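Long-range contacts in malate Synthase (Haloferax volcanii, PDB 3PUG), which catalyses the magnesium-dependent Claisen condensation of acetyl-CoA with glyoxylate, followed by hydrolysis of malyl-CoA to malate, as part of the glyoxylate cycle: residues S17-E22 with P48-A53; G118-E123 with S154-S159; P122-I127 with G160-A165. All coordinates share one frame; numbering follows the deposited sequence.

Contact 1: S17-E22 with P48-A53. With K (potassium ion), chain J.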
# COMPACT_ATOMS: atom_id res chain seq x y z
N SER A 17 23.99 16.51 -10.70
CA SER A 17 25.28 16.54 -11.41
C SER A 17 26.46 16.05 -10.59
O SER A 17 26.56 16.42 -9.44
CB SER A 17 25.64 17.98 -11.77
OG SER A 17 24.47 18.66 -12.17
N PRO A 18 27.41 15.33 -11.20
CA PRO A 18 28.62 14.94 -10.50
C PRO A 18 29.35 16.16 -9.98
O PRO A 18 29.41 17.16 -10.69
CB PRO A 18 29.47 14.30 -11.58
CG PRO A 18 28.48 13.75 -12.55
CD PRO A 18 27.36 14.75 -12.56
N THR A 19 29.91 16.12 -8.78
CA THR A 19 30.60 17.28 -8.27
C THR A 19 32.11 17.32 -8.62
O THR A 19 32.72 18.38 -8.65
CB THR A 19 30.39 17.26 -6.76
OG1 THR A 19 30.65 15.93 -6.29
CG2 THR A 19 28.94 17.63 -6.47
N ALA A 20 32.74 16.18 -8.84
CA ALA A 20 34.15 16.09 -9.23
C ALA A 20 34.39 14.82 -10.06
O ALA A 20 34.18 13.67 -9.60
CB ALA A 20 35.06 16.10 -8.02
N VAL A 21 34.79 15.04 -11.31
CA VAL A 21 35.06 13.94 -12.22
C VAL A 21 36.57 13.80 -12.38
O VAL A 21 37.28 14.82 -12.42
CB VAL A 21 34.33 14.11 -13.56
CG1 VAL A 21 34.33 12.76 -14.28
CG2 VAL A 21 32.89 14.54 -13.35
N GLU A 22 37.01 12.54 -12.43
CA GLU A 22 38.40 12.13 -12.69
C GLU A 22 39.08 12.82 -13.88
O GLU A 22 38.96 12.41 -15.04
CB GLU A 22 38.49 10.60 -12.89
CG GLU A 22 38.79 9.77 -11.61
CD GLU A 22 37.53 9.17 -10.95
OE1 GLU A 22 36.38 9.61 -11.26
OE2 GLU A 22 37.68 8.23 -10.12
N PRO A 48 23.74 19.53 -6.89
CA PRO A 48 25.08 19.00 -7.12
C PRO A 48 25.18 17.81 -6.20
O PRO A 48 24.99 17.99 -5.00
CB PRO A 48 26.01 20.11 -6.62
CG PRO A 48 25.14 21.25 -6.22
CD PRO A 48 23.78 21.00 -6.88
N ASP A 49 25.52 16.66 -6.77
CA ASP A 49 25.50 15.40 -6.08
C ASP A 49 26.86 14.93 -5.64
O ASP A 49 27.49 14.19 -6.36
CB ASP A 49 24.95 14.32 -7.00
CG ASP A 49 24.52 13.06 -6.23
OD1 ASP A 49 24.67 13.03 -4.99
OD2 ASP A 49 24.01 12.08 -6.83
N ASN A 50 27.26 15.21 -4.41
CA ASN A 50 28.42 14.55 -3.84
C ASN A 50 28.23 13.09 -3.39
O ASN A 50 29.14 12.50 -2.74
CB ASN A 50 28.90 15.34 -2.63
CG ASN A 50 30.41 15.43 -2.59
OD1 ASN A 50 31.03 15.40 -3.63
ND2 ASN A 50 31.01 15.52 -1.41
N GLU A 51 27.08 12.48 -3.69
CA GLU A 51 26.96 11.06 -3.33
C GLU A 51 27.09 10.09 -4.51
O GLU A 51 28.20 9.74 -4.91
CB GLU A 51 25.69 10.76 -2.52
CG GLU A 51 25.76 9.43 -1.78
CD GLU A 51 24.53 8.57 -2.01
OE1 GLU A 51 23.93 8.69 -3.10
OE2 GLU A 51 24.13 7.74 -1.17
N ASP A 52 25.99 9.63 -5.08
CA ASP A 52 26.17 8.52 -5.98
C ASP A 52 26.73 8.96 -7.29
O ASP A 52 27.46 8.16 -7.86
CB ASP A 52 24.92 7.66 -6.17
CG ASP A 52 24.77 6.61 -5.09
OD1 ASP A 52 25.75 6.33 -4.34
OD2 ASP A 52 23.63 6.11 -4.98
N ALA A 53 26.40 10.16 -7.77
CA ALA A 53 26.94 10.65 -9.06
C ALA A 53 28.46 10.68 -9.10
O ALA A 53 29.01 10.74 -10.19
CB ALA A 53 26.43 12.08 -9.44
K K J . 23.76 5.06 -2.31
O HOH W 1 21.73 6.71 -2.50

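Contact 2: G118-E123 with S154-S159. With K (potassium ion), chain J; GLV (glyoxylic acid), chain B.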
# COMPACT_ATOMS: atom_id res chain seq x y z
N GLY A 118 19.31 24.28 0.83
CA GLY A 118 19.17 23.11 1.63
C GLY A 118 19.96 21.91 1.13
O GLY A 118 20.70 22.04 0.16
N PHE A 119 19.82 20.74 1.76
CA PHE A 119 20.68 19.63 1.38
C PHE A 119 19.78 18.43 1.28
O PHE A 119 18.62 18.48 1.70
CB PHE A 119 21.81 19.34 2.39
CG PHE A 119 22.89 20.37 2.38
CD1 PHE A 119 23.90 20.30 1.44
CD2 PHE A 119 22.85 21.45 3.23
CE1 PHE A 119 24.88 21.27 1.43
CE2 PHE A 119 23.82 22.44 3.22
CZ PHE A 119 24.83 22.35 2.31
N VAL A 120 20.33 17.37 0.71
CA VAL A 120 19.54 16.23 0.34
C VAL A 120 20.33 15.14 1.01
O VAL A 120 21.53 15.00 0.78
CB VAL A 120 19.52 15.97 -1.18
CG1 VAL A 120 18.93 14.59 -1.45
CG2 VAL A 120 18.79 17.11 -1.96
N ILE A 121 19.62 14.37 1.83
CA ILE A 121 20.21 13.36 2.68
C ILE A 121 19.73 12.04 2.10
O ILE A 121 18.57 11.68 2.24
CB ILE A 121 19.76 13.64 4.15
CG1 ILE A 121 20.21 15.04 4.56
CG2 ILE A 121 20.25 12.56 5.12
CD1 ILE A 121 21.73 15.27 4.50
N PRO A 122 20.63 11.29 1.45
CA PRO A 122 20.30 9.94 0.95
C PRO A 122 20.18 8.84 2.06
O PRO A 122 20.63 9.00 3.19
CB PRO A 122 21.54 9.66 0.09
CG PRO A 122 22.65 10.27 0.95
CD PRO A 122 22.09 11.49 1.56
N GLU A 123 19.62 7.69 1.71
CA GLU A 123 19.74 6.46 2.54
C GLU A 123 19.21 6.53 3.98
O GLU A 123 19.62 5.74 4.84
CB GLU A 123 21.20 6.01 2.63
CG GLU A 123 21.79 5.62 1.30
CD GLU A 123 21.34 4.25 0.78
OE1 GLU A 123 21.81 3.85 -0.30
OE2 GLU A 123 20.49 3.58 1.41
N SER A 154 15.98 17.47 2.63
CA SER A 154 15.14 16.63 1.78
C SER A 154 15.70 15.23 1.92
O SER A 154 16.91 15.04 2.19
CB SER A 154 15.24 17.02 0.31
OG SER A 154 14.71 18.30 0.06
N VAL A 155 14.86 14.21 1.78
CA VAL A 155 15.45 12.91 2.07
C VAL A 155 15.13 12.09 0.87
O VAL A 155 14.06 12.34 0.25
CB VAL A 155 14.85 12.25 3.33
CG1 VAL A 155 15.33 12.99 4.59
CG2 VAL A 155 13.33 12.19 3.29
N ILE A 156 16.07 11.19 0.54
CA ILE A 156 15.79 10.10 -0.38
C ILE A 156 15.21 8.91 0.40
O ILE A 156 15.82 8.42 1.36
CB ILE A 156 17.05 9.66 -1.13
CG1 ILE A 156 17.90 10.85 -1.53
CG2 ILE A 156 16.68 8.83 -2.33
CD1 ILE A 156 17.36 11.68 -2.70
N ILE A 157 14.00 8.51 0.04
CA ILE A 157 13.36 7.30 0.57
C ILE A 157 13.86 6.05 -0.18
O ILE A 157 13.39 5.74 -1.27
CB ILE A 157 11.82 7.38 0.48
CG1 ILE A 157 11.28 8.63 1.18
CG2 ILE A 157 11.20 6.08 1.04
CD1 ILE A 157 11.51 8.73 2.70
N GLU A 158 14.81 5.33 0.40
CA GLU A 158 15.40 4.19 -0.27
C GLU A 158 15.74 2.98 0.59
O GLU A 158 16.55 2.17 0.17
CB GLU A 158 16.60 4.62 -1.10
CG GLU A 158 17.71 5.35 -0.38
CD GLU A 158 18.59 6.09 -1.38
OE1 GLU A 158 18.36 5.90 -2.60
OE2 GLU A 158 19.47 6.87 -0.96
N SER A 159 14.99 2.79 1.67
CA SER A 159 14.89 1.56 2.46
C SER A 159 13.45 1.34 2.89
O SER A 159 12.63 2.26 2.96
CB SER A 159 15.74 1.78 3.70
OG SER A 159 15.23 2.88 4.49
K K J . 23.76 5.06 -2.31
C1 GLV B . 18.83 7.27 -5.46
O1 GLV B . 19.69 7.41 -4.61
C2 GLV B . 18.37 5.90 -5.72
O2 GLV B . 17.54 5.62 -6.56
O3 GLV B . 18.90 4.88 -5.06
O HOH W 2 16.48 20.18 0.96
O HOH W 3 19.04 1.41 0.88
O HOH W 1 21.73 6.71 -2.50

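Contact 3: P122-I127 with G160-A165. With K (potassium ion), chain J.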
# COMPACT_ATOMS: atom_id res chain seq x y z
N PRO A 122 20.63 11.29 1.45
CA PRO A 122 20.30 9.94 0.95
C PRO A 122 20.18 8.84 2.06
O PRO A 122 20.63 9.00 3.19
CB PRO A 122 21.54 9.66 0.09
CG PRO A 122 22.65 10.27 0.95
CD PRO A 122 22.09 11.49 1.56
N GLU A 123 19.62 7.69 1.71
CA GLU A 123 19.74 6.46 2.54
C GLU A 123 19.21 6.53 3.98
O GLU A 123 19.62 5.74 4.84
CB GLU A 123 21.20 6.01 2.63
CG GLU A 123 21.79 5.62 1.30
CD GLU A 123 21.34 4.25 0.78
OE1 GLU A 123 21.81 3.85 -0.30
OE2 GLU A 123 20.49 3.58 1.41
N VAL A 124 18.37 7.48 4.30
CA VAL A 124 17.91 7.54 5.68
C VAL A 124 17.15 6.26 6.09
O VAL A 124 16.63 5.55 5.20
CB VAL A 124 16.97 8.75 5.89
CG1 VAL A 124 17.74 10.08 5.75
CG2 VAL A 124 15.78 8.67 4.93
N GLY A 125 17.09 5.99 7.41
CA GLY A 125 16.37 4.88 7.99
C GLY A 125 15.03 5.25 8.59
O GLY A 125 14.25 5.87 7.91
N GLY A 126 14.76 4.82 9.83
CA GLY A 126 13.56 5.07 10.63
C GLY A 126 13.52 6.49 11.16
O GLY A 126 14.49 7.25 11.05
N ILE A 127 12.41 6.95 11.69
CA ILE A 127 12.41 8.38 12.00
C ILE A 127 13.58 8.82 12.90
O ILE A 127 13.98 9.97 12.93
CB ILE A 127 11.05 8.80 12.60
CG1 ILE A 127 10.91 10.34 12.57
CG2 ILE A 127 10.85 8.15 14.00
CD1 ILE A 127 10.81 10.80 11.18
N GLY A 160 13.13 0.10 3.27
CA GLY A 160 11.85 -0.29 3.88
C GLY A 160 11.60 0.59 5.09
O GLY A 160 10.50 1.14 5.20
N GLU A 161 12.61 0.79 5.94
CA GLU A 161 12.48 1.55 7.16
C GLU A 161 12.01 3.00 6.89
O GLU A 161 11.37 3.64 7.73
CB GLU A 161 13.87 1.65 7.79
CG GLU A 161 14.41 0.52 8.58
CD GLU A 161 15.93 0.46 8.46
OE1 GLU A 161 16.41 -0.15 7.47
OE2 GLU A 161 16.63 1.03 9.34
N ALA A 162 12.42 3.56 5.75
CA ALA A 162 12.23 4.99 5.58
C ALA A 162 10.84 5.16 4.96
O ALA A 162 10.12 6.09 5.29
CB ALA A 162 13.30 5.51 4.71
N GLU A 163 10.42 4.19 4.14
CA GLU A 163 9.04 4.14 3.69
C GLU A 163 8.06 4.14 4.85
O GLU A 163 7.00 4.80 4.74
CB GLU A 163 8.78 2.92 2.82
CG GLU A 163 7.40 2.84 2.18
CD GLU A 163 7.17 1.48 1.51
OE1 GLU A 163 8.18 0.72 1.45
OE2 GLU A 163 6.00 1.15 1.15
N LEU A 164 8.38 3.40 5.92
CA LEU A 164 7.47 3.32 7.08
C LEU A 164 7.57 4.61 7.89
O LEU A 164 6.60 5.02 8.56
CB LEU A 164 7.78 2.15 8.04
CG LEU A 164 7.44 0.76 7.49
CD1 LEU A 164 8.11 -0.44 8.11
CD2 LEU A 164 5.93 0.63 7.45
N ALA A 165 8.76 5.21 7.88
CA ALA A 165 9.04 6.32 8.79
C ALA A 165 8.14 7.47 8.40
O ALA A 165 7.84 8.32 9.19
CB ALA A 165 10.53 6.70 8.80
K K J . 23.76 5.06 -2.31
O HOH W 4 17.10 3.18 10.96
O HOH W 1 21.73 6.71 -2.50

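Contact 1: S17-E22 with P48-A53
T19 OG1 donates to N50 OD1 at 2.7 Å and is also hydrogen-bonded to T54 OG1, so two groups fix the hydroxyl. The donor sits 15° off the plane of the N50 carbonyl, and the two side chains cross at about a right angle. With OG1 between its backbone N and carbonyl carbon (chi1 47°), T19 lays its methyl CG2 on the neighbouring strand, 3.5 Å from D49 C. A valine here would probably leave N50 OD1 and the T54 hydroxyl without this shared partner and free the amide from one of its tethers. One backbone bond of the parallel pairing, D49 N to S17 O (2.9 Å), joins the strands just before. D49 then folds the following turn: OD1 takes E51 N in an Asx turn and OD2 takes A53 N, each donor lying well out of the carboxylate plane, while R84 of the glyoxylate site forms a salt bridge with OD1. This turn presents E51 and D52, a magnesium ligand of the enzyme, to a potassium ion. Strands 13-18 and 45-49 are adjacent in the parallel barrel, where helix 59-73 covers T19 and P48 through I66, and helix 29-34 meets S17 and P48 through L31.

Contact 2: G118-E123 with S154-S159
Two adjacent parallel strands, 118-121 and 152-157, pair edge to edge here, joined in a beta-alpha-beta crossover by helix 127-143; their C-terminal ends run into the active site of the TIM barrel. Three backbone bonds hold the ladder: S154 N to F119 O, I121 N to S154 O (2.8 Å) and I156 N to I121 O. A water that donates to F119 O is also hydrogen-bonded to S154 OG. On the face bearing V120 and S154, V120 has CG1 anti to its backbone N (chi1 168°) and thereby touches I156 CD1 at 3.5 Å. I156 CG1 lies against P122 CA, and I156 CG2 comes 4.0 Å from glyoxylate O1. Beyond the strands, E158 starts between its backbone N and carbonyl carbon (chi1 57°) and then extends, which carries its carboxylate to E123 N and the substrate. E158 OE2 uses its anti lone pair for E123 N (2.8 Å), while E158 OE1 faces glyoxylate O3 at 2.7 Å. The E123 and E158 side chains cross at about a right angle, their carboxylate planes 35° apart, with E123 OE2 4.2 Å from E158 OE2. A water donates to E123 OE2 and E158 O, bridging the two residues. R89, salt-bridged to E123 OE2, and the potassium ion on E123 OE1 probably offset the gathered negative charge, and the bond from E123 N probably helps to hold the carboxylate of E158, a magnesium and glyoxylate ligand, in place.

Contact 3: P122-I127 with G160-A165
With V124 CG1 anti to the carbonyl carbon (chi1 -68°), its other methyl, CG2, falls between backbone N and carbonyl carbon and comes within 4.0 Å of A162 CB. On the helix, E161 carries CG anti to its carbonyl carbon (chi1 -80°) and bends at chi2; its CB lies alongside G126 N at 3.9 Å, and its carboxylate turns to a water that donates to OE2 and accepts from G126 N. This water links the segments where no direct hydrogen bond crosses between them. The rest is close packing of small groups. G125 and G126 have no side chains, and the loop backbone runs near the helix, with G125 CA 4.8 Å from A162 CA. A162 CB rests on the carbonyl oxygens of V124 and G125, and a CA-H...O contact from A162 also meets G125 O. A165 CB covers the next peptide, 3.5 Å from I127 N. The buried carbonyls find donors: W130 NE1 bonds to G125 O and S159 OG to V124 O. A second subunit also reaches helix 160-165: its R218 forms a salt bridge with E163. Within the chain, the loop leaves strand 118-121, passes the face of helix 160-165 that carries E161, A162 and A165, and starts helix 127-143 with G126 as N-cap; W130 of that helix packs on V124 and A165, and I127 reaches L169 of helix 169-172.

How the contacts relate
From the N terminus, contact 1 closes first: 25 residues, including helix 29-34, lie between its segments, and it joins the first two barrel strands. Contacts 2 and 3 open only after contact 1 has closed, and both start from the same stretch, sharing P122 and E123. Contact 2 closes on strand 152-157 and the residues just after it, whereas contact 3 begins later and ends later, on helix 160-165, so the two loops cross rather than nest, with nearly all of helix 127-143 lying between the segments of both. E51, D52 and E123 share the potassium ion with D192, and E51 packs on P122, so the loops after strands 45-49 and 118-121 meet at one metal site.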